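Local atomic coordinates of AF1502 (Archaeoglobus fulgidus, PDB entry 5A1Q), a protein that is of unknown function but consists of a STAC domain, a type associated with transmembrane solute transport and two-component signal transduction systems. Residues 16-19 and 20-24. Residues are numbered along the deposited sequence; the frame is centred on the assembly and turned at random.
Sequences KEIG and PIAKI
G19 and A22 face each other across a type I beta turn that joins two helices of this all-helical domain, helix 7-18 and helix 22-33. At G19 the chain leaves the helical conformation with a positive phi of 87°; glycine suits the place, since a CB would be jammed against the carbonyl oxygen of I18 and would clash with CD of P20. P20 and I21 then form the corner, and A22 N donates to G19 O at 3.0 Å in a nearly straight bond, 166° at the hydrogen, although the donor is tilted out of the carbonyl plane. K23 N follows by bonding to P20 O at 3.2 Å, carrying the chain into the second helix. P20 suits the first corner position of the turn: its ring fixes phi near the required value, and its nitrogen, which has no hydrogen to give, is asked for none.

Among the side chains, I18 does the bridging. Its CG2 lies anti to the backbone N (chi1 -72° places CG1 beside that nitrogen instead), and this sends the methyl toward the corner residue I21, the two side chains crossing at about a right angle. CG1 of I21 lies anti to its backbone N and leads away, while the CG2 methyl meets both CG2 and the carbonyl O of I18, 3.8 Å from each. A22 is buried, its CB 3.3 Å from G19 O and against L14 and K15 of helix 7-18, and the small methyl suits so tight a place. I18 and E17 pack on Y59 of helix 57-70, and E17 forms a salt bridge with R66, tying the end of the first helix to the last one. The same CG2 of I18 also lies 4.1 Å from A22 CB.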
loop_
_atom_site.group_PDB
_atom_site.type_symbol
_atom_site.label_atom_id
_atom_site.label_comp_id
_atom_site.label_asym_id
_atom_site.label_seq_id
_atom_site.Cartn_x
_atom_site.Cartn_y
_atom_site.Cartn_z
ATOM N N LYS A 16 2.851 -1.024 19.183
ATOM C CA LYS A 16 3.986 -1.290 20.070
ATOM C C LYS A 16 5.297 -0.764 19.462
ATOM O O LYS A 16 6.176 -0.280 20.203
ATOM C CB LYS A 16 4.081 -2.793 20.367
ATOM C CG LYS A 16 4.803 -3.185 21.639
ATOM C CD LYS A 16 4.069 -4.315 22.341
ATOM C CE LYS A 16 2.829 -3.801 23.071
ATOM N NZ LYS A 16 1.874 -4.887 23.421
ATOM N N GLU A 17 5.474 -0.921 18.153
ATOM C CA GLU A 17 6.703 -0.496 17.461
ATOM C C GLU A 17 6.706 0.983 16.972
ATOM O O GLU A 17 7.713 1.697 17.121
ATOM C CB GLU A 17 6.966 -1.443 16.276
ATOM C CG GLU A 17 7.318 -2.864 16.677
ATOM C CD GLU A 17 8.575 -2.898 17.509
ATOM O OE1 GLU A 17 9.553 -2.235 17.121
ATOM O OE2 GLU A 17 8.554 -3.528 18.574
ATOM N N ILE A 18 5.569 1.448 16.465
ATOM C CA ILE A 18 5.426 2.651 15.620
ATOM C C ILE A 18 4.658 3.799 16.351
ATOM O O ILE A 18 4.694 4.978 15.931
ATOM C CB ILE A 18 4.735 2.262 14.277
ATOM C CG1 ILE A 18 5.723 1.440 13.360
ATOM C CG2 ILE A 18 4.193 3.432 13.511
ATOM C CD1 ILE A 18 4.977 0.552 12.349
ATOM N N GLY A 19 3.924 3.490 17.405
ATOM C CA GLY A 19 3.095 4.470 18.111
ATOM C C GLY A 19 1.726 4.616 17.521
ATOM O O GLY A 19 1.337 3.909 16.558
ATOM N N PRO A 20 0.956 5.589 18.049
ATOM C CA PRO A 20 -0.447 5.755 17.646
ATOM C C PRO A 20 -0.720 5.887 16.131
ATOM O O PRO A 20 -1.776 5.481 15.624
ATOM C CB PRO A 20 -0.864 7.012 18.449
ATOM C CG PRO A 20 0.008 7.056 19.595
ATOM C CD PRO A 20 1.304 6.427 19.202
ATOM N N ILE A 21 0.230 6.478 15.394
ATOM C CA ILE A 21 0.098 6.671 13.965
ATOM C C ILE A 21 -0.050 5.353 13.188
ATOM O O ILE A 21 -0.455 5.357 12.066
ATOM C CB ILE A 21 1.258 7.534 13.412
ATOM C CG1 ILE A 21 0.969 8.065 12.030
ATOM C CG2 ILE A 21 2.563 6.826 13.445
ATOM C CD1 ILE A 21 0.091 9.252 11.998
ATOM N N ALA A 22 0.312 4.241 13.810
ATOM C CA ALA A 22 0.144 2.937 13.147
ATOM C C ALA A 22 -1.306 2.816 12.635
ATOM O O ALA A 22 -1.514 2.097 11.670
ATOM C CB ALA A 22 0.424 1.822 14.142
ATOM N N LYS A 23 -2.259 3.382 13.302
ATOM C CA LYS A 23 -3.662 3.233 12.915
ATOM C C LYS A 23 -3.817 3.749 11.464
ATOM O O LYS A 23 -4.435 3.114 10.595
ATOM C CB LYS A 23 -4.564 3.997 13.840
ATOM C CG LYS A 23 -5.998 3.928 13.378
ATOM C CD LYS A 23 -6.958 4.720 14.252
ATOM N N ILE A 24 -3.286 4.926 11.188
ATOM C CA ILE A 24 -3.490 5.430 9.832
ATOM C C ILE A 24 -2.705 4.629 8.781
ATOM O O ILE A 24 -3.265 4.328 7.710
ATOM C CB ILE A 24 -3.291 6.946 9.682
ATOM C CG1 ILE A 24 -1.831 7.319 9.819
ATOM C CG2 ILE A 24 -4.164 7.683 10.678
ATOM C CD1 ILE A 24 -1.503 8.676 9.255
#